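Local atomic coordinates of N5-Carboxyaminoimidazole ribonucleotide synthetase (Staphylococcus aureus subsp. aureus, PDB entry 3ORQ), a protein that catalyses the ATP-dependent carboxylation of 5-aminoimidazole ribonucleotide with bicarbonate to give N5-carboxyaminoimidazole ribonucleotide, a step of purine biosynthesis. Residues V40-S44 and E45-C49; N68-G71 and Q72-V76; L89-L92 and C93-Y96; K238-V241 and N242-I245. All coordinates share one frame; numbering follows the deposited sequence.

Interaction 1. Residues V40-S44 and E45-C49; sequences VLDPS and EDCPC
A type I beta turn from Ser44 to Cys47, closed by Cys47 N donating to Ser44 O at 3.1 Å, folds residues 45-49 back beside the end of the strand that carries Val40. The bond is fairly straight at hydrogen (159°), but the donor stands well above the carbonyl plane of Ser44. A second backbone NH of the turn is taken by a side chain: Ser44 OG lies anti to its backbone N (chi1 168°), swung forward along the chain, and accepts from Asp46 N at 3.2 Å. Just ahead of this, the carboxylate of Asp42 makes an Asx turn, Ser44 N giving a hydrogen bond of 2.8 Å to the anti lone pair of Asp42 OD2. Its other oxygen, OD1, accepts from Tyr61 OH and Gly20 N, so both ends of the carboxylate are held. This is the end of the second strand of a Rossmann-type parallel sheet, where Asp42 sits beside what looks like the glycine-rich turn of such a fold, after strand 14-18; its side chain is about 7 Å from the bound pyrophosphate. Cys47 CB lies against a face of that carboxylate, 3.6 Å from Asp42 CG, while Cys47 SG, set between its own backbone N and carbonyl carbon (chi1 70°), turns back to lie 3.8 Å from Asp42 CB. Farther along, Cys49 SG meets the CG2 branch of Val40 at 3.8 Å, sulfur against methyl. Both residues are buried, with Lys25 and Ala28 of helix 22-33 packed against Cys49 and Phe56 of strand 55-58 against Val40.

Interaction 2. Residues N68-G71 and Q72-V76; sequences NQLG and QKCDV
Residues 68-73 form the last turns of helix 64-73, where the hydrogen bonding tightens from the alpha pattern toward i to i+3, and Cys74 and Asp75 lead out of it to strand 76-79. Gln72 N bonds to Asn68 O at 2.8 Å; Lys73 N then divides itself between Leu70 O at 3.1 Å and a weak bond to Gln69 O, and Cys74 N makes a weak bond to Gly71 O. This is a helix-to-strand connection of the Rossmann-type parallel sheet, with the buried side of the helix laid on strands 14-18 and 37-42. On that side Leu70 and Cys74 touch each other and both pack on Val39. Toward solvent, Lys73 runs its aliphatic chain past the Gln69 carbonyl, with CG 3.3 Å from Gln69 O, then bends at its last torsion (chi4 -63°) and sends NZ to a salt bridge with Glu55. The bent Gln69 chain places NE2 beside Lys73 CE, and its amide plane lies 23° from that of Gln72. The Leu70-Cys74 pair is joined by one methyl: CD1 of Leu70 rests 3.8 Å from Cys74 SG.

Interaction 3. Residues L89-L92 and C93-Y96; sequences LKLL and CEKY
Lys90 and Glu94, one turn apart on helix 86-95, form a salt bridge in which Lys90 NZ lies 2.5 Å from Glu94 OE2, shorter than expected, its exact value doubtful. The ammonium approaches on the syn side of the carboxylate, 18° out of its plane; Lys90 is extended until its last torsion (chi4 -70°), which bends NZ over to the acid. Along the backbone, Cys93 N is satisfied by Leu89 O at 2.8 Å and Glu94 N by Lys90 O at 3.1 Å, both nearly in line with the C=O bond. Leu92 O takes two donors: Tyr96 N at 2.8 Å, almost end-on, and Lys95 N at 3.1 Å, from above the carbonyl plane. Lys95 N also bonds weakly to Leu91 O. At the phenol, Tyr96 OH is met by Lys95 NZ at 3.1 Å and by Asn68 OD1 of helix 64-73, while Lys95 CG lies over one face of the ring, toward its rim. Leu92 CD2 approaches Tyr96 CE2 at 3.6 Å and, on the buried side, Leu92 also packs on Leu67. An ion pair on the outer side, with buried Leu89 and Leu92 facing inward, is characteristic of an amphipathic surface helix, here in the preATP-grasp domain.

Interaction 4. Residues K238-V241 and N242-I245; sequences KEQV and NKII
Val241 holds CG1 anti to its backbone N (chi1 176°), pointing it along the helix toward Ile245, whose side chain answers with an unusual chi1 of -98° and a chi2 of 70° that fold CD1 back over the preceding turn. Val241 CG1 and Ile245 CD1 come to 3.4 Å, closer than carbons normally pack, so the exact placing of this branch is doubtful; Ile245 CD1 also lies close to Val241 O. Ile244 sends CG1 beside its own backbone N, bringing that carbon to 3.1 Å from Gln240 O, so the isoleucine leans on the backbone of the previous turn. In the backbone, four successive i to i+4 hydrogen bonds run without a break. The bond from Asn242 N to Lys238 O, 2.9 Å long, is nearly straight at hydrogen, Lys243 N reaches Glu239 O at 3.2 Å, and Ile244 N and Ile245 N bond to Gln240 O and Val241 O. The Asn242 amide curls back over the same Lys238 carbonyl, its CG 3.3 Å from Lys238 O, without ND2 making a hydrogen bond to it. Gln240 is buried although polar, and its OE1 accepts from the backbone N of Lys124. On the outward side Glu239 OE1 and Lys243 NZ stay 5.7 Å apart, too far for an ion pair, though their opposite charges may attract weakly. Val241, Ile244 and Ile245 turn to strand 252-261, touching Val256 and Phe254, as the apolar face of an amphipathic alpha helix laid against the large antiparallel sheet of the ATP-grasp domain.

Interactions 1, 2 and 3 belong to the preATP-grasp domain, whereas interaction 4 lies in the ATP-grasp domain, its centre about 27 to 34 Å from theirs. Interactions 2 and 3 lie at the ends of neighbouring helices, 64-73 and 86-95, which meet where Asn68 OD1 approaches Tyr96 OH at 2.7 Å; interaction 1 reaches interaction 2 through Leu41 packed on Leu70. All four are partly buried. The three helical contacts pair an apolar inner side with polar or charged residues outside, yet only interaction 3 contains a salt bridge between its own segments. Interaction 1, at a strand end near the pyrophosphate, instead relies on side-chain acceptors gripping backbone NH groups of a turn.

Interaction 1. Residues V40-S44 and E45-C49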
loop_
_atom_site.group_PDB
_atom_site.type_symbol
_atom_site.label_atom_id
_atom_site.label_comp_id
_atom_site.label_asym_id
_atom_site.label_seq_id
_atom_site.Cartn_x
_atom_site.Cartn_y
_atom_site.Cartn_z
ATOM N N VAL A 40 15.319 7.677 7.456
ATOM C CA VAL A 40 15.949 6.423 7.138
ATOM C C VAL A 40 17.490 6.606 7.041
ATOM O O VAL A 40 17.981 7.632 6.531
ATOM C CB VAL A 40 15.362 5.787 5.823
ATOM C CG1 VAL A 40 15.565 6.738 4.618
ATOM C CG2 VAL A 40 16.060 4.453 5.520
ATOM N N LEU A 41 18.222 5.607 7.546
ATOM C CA LEU A 41 19.691 5.608 7.543
ATOM C C LEU A 41 20.192 4.431 6.690
ATOM O O LEU A 41 19.808 3.268 6.892
ATOM C CB LEU A 41 20.250 5.515 8.977
ATOM C CG LEU A 41 21.767 5.693 9.149
ATOM C CD1 LEU A 41 22.159 6.294 10.521
ATOM C CD2 LEU A 41 22.513 4.397 8.886
ATOM N N ASP A 42 21.049 4.737 5.727
ATOM C CA ASP A 42 21.611 3.723 4.849
ATOM C C ASP A 42 22.893 4.336 4.264
ATOM O O ASP A 42 22.916 5.540 3.967
ATOM C CB ASP A 42 20.603 3.385 3.729
ATOM C CG ASP A 42 20.965 2.119 2.959
ATOM O OD1 ASP A 42 20.363 1.048 3.219
ATOM O OD2 ASP A 42 21.881 2.168 2.118
ATOM N N PRO A 43 23.939 3.520 4.054
ATOM C CA PRO A 43 25.185 4.007 3.415
ATOM C C PRO A 43 25.037 4.396 1.948
ATOM O O PRO A 43 25.847 5.163 1.415
ATOM C CB PRO A 43 26.147 2.798 3.548
ATOM C CG PRO A 43 25.209 1.575 3.715
ATOM C CD PRO A 43 24.055 2.117 4.523
ATOM N N SER A 44 23.998 3.884 1.286
ATOM C CA SER A 44 23.888 4.077 -0.149
ATOM C C SER A 44 22.831 5.134 -0.519
ATOM O O SER A 44 21.646 5.051 -0.101
ATOM C CB SER A 44 23.608 2.747 -0.843
ATOM O OG SER A 44 23.245 2.990 -2.180
ATOM N N GLU A 45 23.250 6.109 -1.319
ATOM C CA GLU A 45 22.360 7.180 -1.727
ATOM C C GLU A 45 21.331 6.719 -2.762
ATOM O O GLU A 45 20.376 7.451 -3.066
ATOM C CB GLU A 45 23.160 8.367 -2.292
ATOM C CG GLU A 45 23.647 8.162 -3.712
ATOM C CD GLU A 45 24.555 9.288 -4.185
ATOM O OE1 GLU A 45 24.700 10.297 -3.440
ATOM O OE2 GLU A 45 25.130 9.156 -5.297
ATOM N N ASP A 46 21.536 5.516 -3.301
ATOM C CA ASP A 46 20.566 4.901 -4.227
ATOM C C ASP A 46 19.636 3.918 -3.520
ATOM O O ASP A 46 18.867 3.229 -4.167
ATOM C CB ASP A 46 21.277 4.195 -5.400
ATOM C CG ASP A 46 22.120 5.170 -6.259
ATOM O OD1 ASP A 46 21.604 6.274 -6.633
ATOM O OD2 ASP A 46 23.307 4.831 -6.555
ATOM N N CYS A 47 19.700 3.843 -2.195
ATOM C CA CYS A 47 18.832 2.914 -1.493
ATOM C C CYS A 47 17.374 3.159 -1.879
ATOM O O CYS A 47 16.939 4.295 -1.931
ATOM C CB CYS A 47 19.017 2.988 0.019
ATOM S SG CYS A 47 18.405 4.492 0.851
ATOM N N PRO A 48 16.616 2.066 -2.115
ATOM C CA PRO A 48 15.197 2.061 -2.478
ATOM C C PRO A 48 14.285 2.873 -1.533
ATOM O O PRO A 48 13.227 3.309 -1.958
ATOM C CB PRO A 48 14.806 0.578 -2.390
ATOM C CG PRO A 48 16.138 -0.201 -2.507
ATOM C CD PRO A 48 17.201 0.717 -1.968
ATOM N N CYS A 49 14.670 3.051 -0.272
ATOM C CA CYS A 49 13.764 3.672 0.717
ATOM C C CYS A 49 13.929 5.203 0.717
ATOM O O CYS A 49 13.146 5.925 1.322
ATOM C CB CYS A 49 14.067 3.104 2.119
ATOM S SG CYS A 49 12.957 3.626 3.498
#

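Interaction 2. Residues N68-G71 and Q72-V76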
loop_
_atom_site.group_PDB
_atom_site.type_symbol
_atom_site.label_atom_id
_atom_site.label_comp_id
_atom_site.label_asym_id
_atom_site.label_seq_id
_atom_site.Cartn_x
_atom_site.Cartn_y
_atom_site.Cartn_z
ATOM N N ASN A 68 23.374 8.194 16.323
ATOM C CA ASN A 68 22.866 9.128 17.303
ATOM C C ASN A 68 22.001 10.273 16.759
ATOM O O ASN A 68 20.987 10.630 17.369
ATOM C CB ASN A 68 23.964 9.635 18.205
ATOM C CG ASN A 68 24.093 8.787 19.438
ATOM O OD1 ASN A 68 23.404 9.037 20.445
ATOM N ND2 ASN A 68 24.951 7.743 19.372
ATOM N N GLN A 69 22.413 10.843 15.627
ATOM C CA GLN A 69 21.577 11.782 14.909
ATOM C C GLN A 69 20.221 11.165 14.546
ATOM O O GLN A 69 19.187 11.811 14.673
ATOM C CB GLN A 69 22.299 12.325 13.672
ATOM C CG GLN A 69 23.268 13.476 14.010
ATOM C CD GLN A 69 22.556 14.662 14.717
ATOM O OE1 GLN A 69 22.641 14.824 15.940
ATOM N NE2 GLN A 69 21.841 15.473 13.936
ATOM N N LEU A 70 20.221 9.907 14.130
ATOM C CA LEU A 70 18.976 9.218 13.879
ATOM C C LEU A 70 18.096 9.195 15.137
ATOM O O LEU A 70 16.907 9.531 15.084
ATOM C CB LEU A 70 19.214 7.810 13.365
ATOM C CG LEU A 70 17.924 7.048 13.055
ATOM C CD1 LEU A 70 17.200 7.680 11.863
ATOM C CD2 LEU A 70 18.268 5.643 12.741
ATOM N N GLY A 71 18.689 8.841 16.277
ATOM C CA GLY A 71 17.961 8.821 17.535
ATOM C C GLY A 71 17.464 10.177 17.976
ATOM O O GLY A 71 16.391 10.266 18.559
ATOM N N GLN A 72 18.242 11.236 17.726
ATOM C CA GLN A 72 17.822 12.588 18.066
ATOM C C GLN A 72 16.571 13.017 17.274
ATOM O O GLN A 72 15.800 13.851 17.742
ATOM C CB GLN A 72 18.947 13.603 17.818
ATOM C CG GLN A 72 20.018 13.662 18.924
ATOM C CD GLN A 72 19.482 14.267 20.230
ATOM O OE1 GLN A 72 19.006 15.411 20.246
ATOM N NE2 GLN A 72 19.558 13.500 21.329
ATOM N N LYS A 73 16.383 12.457 16.081
ATOM C CA LYS A 73 15.270 12.882 15.225
ATOM C C LYS A 73 13.990 12.076 15.407
ATOM O O LYS A 73 12.941 12.465 14.899
ATOM C CB LYS A 73 15.697 12.796 13.763
ATOM C CG LYS A 73 16.833 13.730 13.401
ATOM C CD LYS A 73 17.378 13.458 12.002
ATOM C CE LYS A 73 18.632 14.263 11.744
ATOM N NZ LYS A 73 18.305 15.706 11.794
ATOM N N CYS A 74 14.057 10.965 16.129
ATOM C CA CYS A 74 12.994 9.952 16.061
ATOM C C CYS A 74 12.379 9.706 17.414
ATOM O O CYS A 74 13.043 9.889 18.450
ATOM C CB CYS A 74 13.566 8.611 15.530
ATOM S SG CYS A 74 14.155 8.743 13.821
ATOM N N ASP A 75 11.127 9.266 17.409
ATOM C CA ASP A 75 10.461 8.895 18.663
ATOM C C ASP A 75 10.552 7.392 18.909
ATOM O O ASP A 75 10.366 6.919 20.042
ATOM C CB ASP A 75 9.002 9.337 18.620
ATOM C CG ASP A 75 8.868 10.817 18.409
ATOM O OD1 ASP A 75 9.242 11.583 19.315
ATOM O OD2 ASP A 75 8.432 11.238 17.335
ATOM N N VAL A 76 10.808 6.644 17.839
ATOM C CA VAL A 76 11.050 5.196 17.931
ATOM C C VAL A 76 12.037 4.809 16.860
ATOM O O VAL A 76 12.036 5.396 15.794
ATOM C CB VAL A 76 9.728 4.356 17.809
ATOM C CG1 VAL A 76 9.109 4.497 16.446
ATOM C CG2 VAL A 76 9.996 2.912 18.076
#

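Interaction 3. Residues L89-L92 and C93-Y96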
loop_
_atom_site.group_PDB
_atom_site.type_symbol
_atom_site.label_atom_id
_atom_site.label_comp_id
_atom_site.label_asym_id
_atom_site.label_seq_id
_atom_site.Cartn_x
_atom_site.Cartn_y
_atom_site.Cartn_z
ATOM N N LEU A 89 23.945 -1.027 18.989
ATOM C CA LEU A 89 22.520 -1.013 19.161
ATOM C C LEU A 89 22.171 -0.990 20.668
ATOM O O LEU A 89 21.219 -0.330 21.073
ATOM C CB LEU A 89 21.931 -2.235 18.467
ATOM C CG LEU A 89 20.419 -2.454 18.451
ATOM C CD1 LEU A 89 19.722 -1.246 17.792
ATOM C CD2 LEU A 89 20.073 -3.755 17.713
ATOM N N LYS A 90 22.965 -1.685 21.491
ATOM C CA LYS A 90 22.781 -1.634 22.952
ATOM C C LYS A 90 22.932 -0.197 23.472
ATOM O O LYS A 90 22.055 0.303 24.139
ATOM C CB LYS A 90 23.700 -2.635 23.697
ATOM C CG LYS A 90 23.604 -2.555 25.213
ATOM C CD LYS A 90 24.390 -3.657 25.917
ATOM C CE LYS A 90 24.345 -3.497 27.470
ATOM N NZ LYS A 90 25.145 -2.304 27.923
ATOM N N LEU A 91 24.025 0.467 23.116
ATOM C CA LEU A 91 24.175 1.891 23.391
ATOM C C LEU A 91 22.960 2.746 22.987
ATOM O O LEU A 91 22.569 3.623 23.719
ATOM C CB LEU A 91 25.396 2.443 22.673
ATOM C CG LEU A 91 26.736 2.012 23.250
ATOM C CD1 LEU A 91 27.815 2.950 22.695
ATOM C CD2 LEU A 91 26.723 1.974 24.815
ATOM N N LEU A 92 22.385 2.481 21.824
ATOM C CA LEU A 92 21.242 3.233 21.314
ATOM C C LEU A 92 19.943 2.930 22.075
ATOM O O LEU A 92 19.174 3.839 22.327
ATOM C CB LEU A 92 21.027 2.931 19.840
ATOM C CG LEU A 92 21.816 3.664 18.764
ATOM C CD1 LEU A 92 21.290 3.182 17.409
ATOM C CD2 LEU A 92 21.726 5.215 18.864
ATOM N N CYS A 93 19.721 1.661 22.442
ATOM C CA CYS A 93 18.544 1.255 23.200
ATOM C C CYS A 93 18.553 1.951 24.512
ATOM O O CYS A 93 17.494 2.251 25.056
ATOM C CB CYS A 93 18.558 -0.240 23.520
ATOM S SG CYS A 93 18.278 -1.215 22.126
ATOM N N GLU A 94 19.761 2.193 25.016
ATOM C CA GLU A 94 19.907 2.773 26.350
ATOM C C GLU A 94 19.588 4.267 26.330
ATOM O O GLU A 94 19.163 4.798 27.337
ATOM C CB GLU A 94 21.303 2.483 26.962
ATOM C CG GLU A 94 21.576 0.977 27.237
ATOM C CD GLU A 94 23.078 0.623 27.498
ATOM O OE1 GLU A 94 23.990 1.456 27.258
ATOM O OE2 GLU A 94 23.346 -0.504 27.950
ATOM N N LYS A 95 19.773 4.932 25.196
ATOM C CA LYS A 95 19.539 6.361 25.132
ATOM C C LYS A 95 18.219 6.733 24.445
ATOM O O LYS A 95 17.631 7.759 24.756
ATOM C CB LYS A 95 20.698 7.045 24.410
ATOM C CG LYS A 95 20.708 8.554 24.552
ATOM C CD LYS A 95 21.965 9.184 23.915
ATOM C CE LYS A 95 22.033 10.697 24.210
ATOM N NZ LYS A 95 22.647 11.491 23.092
ATOM N N TYR A 96 17.751 5.904 23.517
ATOM C CA TYR A 96 16.533 6.203 22.769
ATOM C C TYR A 96 15.510 5.094 22.855
ATOM O O TYR A 96 15.756 4.090 23.452
ATOM C CB TYR A 96 16.878 6.462 21.304
ATOM C CG TYR A 96 17.981 7.471 21.134
ATOM C CD1 TYR A 96 17.707 8.852 21.209
ATOM C CD2 TYR A 96 19.314 7.055 20.917
ATOM C CE1 TYR A 96 18.737 9.801 21.090
ATOM C CE2 TYR A 96 20.339 7.983 20.783
ATOM C CZ TYR A 96 20.052 9.357 20.884
ATOM O OH TYR A 96 21.070 10.285 20.750
#

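Interaction 4. Residues K238-V241 and N242-I245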
loop_
_atom_site.group_PDB
_atom_site.type_symbol
_atom_site.label_atom_id
_atom_site.label_comp_id
_atom_site.label_asym_id
_atom_site.label_seq_id
_atom_site.Cartn_x
_atom_site.Cartn_y
_atom_site.Cartn_z
ATOM N N LYS A 238 3.411 -23.045 15.716
ATOM C CA LYS A 238 3.161 -22.077 16.789
ATOM C C LYS A 238 3.799 -22.512 18.100
ATOM O O LYS A 238 4.334 -21.683 18.844
ATOM C CB LYS A 238 1.684 -21.797 16.970
ATOM C CG LYS A 238 1.112 -20.950 15.870
ATOM C CD LYS A 238 -0.416 -20.733 16.102
ATOM C CE LYS A 238 -1.055 -20.042 14.914
ATOM N NZ LYS A 238 -2.498 -19.694 15.152
ATOM N N GLU A 239 3.767 -23.816 18.367
ATOM C CA GLU A 239 4.354 -24.353 19.597
ATOM C C GLU A 239 5.826 -23.991 19.641
ATOM O O GLU A 239 6.335 -23.632 20.697
ATOM C CB GLU A 239 4.169 -25.880 19.700
ATOM C CG GLU A 239 2.720 -26.348 19.971
ATOM C CD GLU A 239 2.487 -27.889 19.762
ATOM O OE1 GLU A 239 3.354 -28.593 19.198
ATOM O OE2 GLU A 239 1.414 -28.395 20.148
ATOM N N GLN A 240 6.520 -24.096 18.500
ATOM C CA GLN A 240 7.923 -23.770 18.489
ATOM C C GLN A 240 8.130 -22.279 18.746
ATOM O O GLN A 240 9.045 -21.898 19.474
ATOM C CB GLN A 240 8.579 -24.208 17.190
ATOM C CG GLN A 240 8.383 -25.675 16.883
ATOM C CD GLN A 240 9.110 -26.570 17.894
ATOM O OE1 GLN A 240 10.338 -26.534 17.979
ATOM N NE2 GLN A 240 8.343 -27.351 18.683
ATOM N N VAL A 241 7.287 -21.432 18.151
ATOM C CA VAL A 241 7.388 -19.988 18.373
ATOM C C VAL A 241 7.198 -19.626 19.838
ATOM O O VAL A 241 7.994 -18.880 20.421
ATOM C CB VAL A 241 6.407 -19.192 17.493
ATOM C CG1 VAL A 241 6.482 -17.746 17.843
ATOM C CG2 VAL A 241 6.767 -19.368 15.994
ATOM N N ASN A 242 6.157 -20.182 20.445
ATOM C CA ASN A 242 5.962 -20.006 21.872
ATOM C C ASN A 242 7.169 -20.385 22.698
ATOM O O ASN A 242 7.453 -19.718 23.680
ATOM C CB ASN A 242 4.731 -20.732 22.357
ATOM C CG ASN A 242 3.457 -20.207 21.710
ATOM O OD1 ASN A 242 3.345 -19.009 21.326
ATOM N ND2 ASN A 242 2.477 -21.097 21.586
ATOM N N LYS A 243 7.915 -21.415 22.299
ATOM C CA LYS A 243 9.162 -21.736 23.008
ATOM C C LYS A 243 10.195 -20.647 22.760
ATOM O O LYS A 243 10.863 -20.182 23.692
ATOM C CB LYS A 243 9.718 -23.091 22.581
ATOM C CG LYS A 243 9.029 -24.295 23.241
ATOM C CD LYS A 243 9.337 -25.580 22.465
ATOM C CE LYS A 243 8.756 -26.818 23.168
ATOM N NZ LYS A 243 7.289 -27.033 22.973
ATOM N N ILE A 244 10.304 -20.209 21.504
ATOM C CA ILE A 244 11.355 -19.268 21.127
ATOM C C ILE A 244 11.205 -17.941 21.846
ATOM O O ILE A 244 12.192 -17.299 22.210
ATOM C CB ILE A 244 11.343 -19.021 19.606
ATOM C CG1 ILE A 244 11.644 -20.316 18.861
ATOM C CG2 ILE A 244 12.273 -17.868 19.226
ATOM C CD1 ILE A 244 11.579 -20.193 17.326
ATOM N N ILE A 245 9.961 -17.529 22.018
ATOM C CA ILE A 245 9.590 -16.256 22.631
ATOM C C ILE A 245 9.880 -16.178 24.145
ATOM O O ILE A 245 9.960 -15.103 24.726
ATOM C CB ILE A 245 8.081 -16.014 22.307
ATOM C CG1 ILE A 245 7.948 -15.084 21.108
ATOM C CG2 ILE A 245 7.238 -15.529 23.494
ATOM C CD1 ILE A 245 8.361 -15.702 19.835
#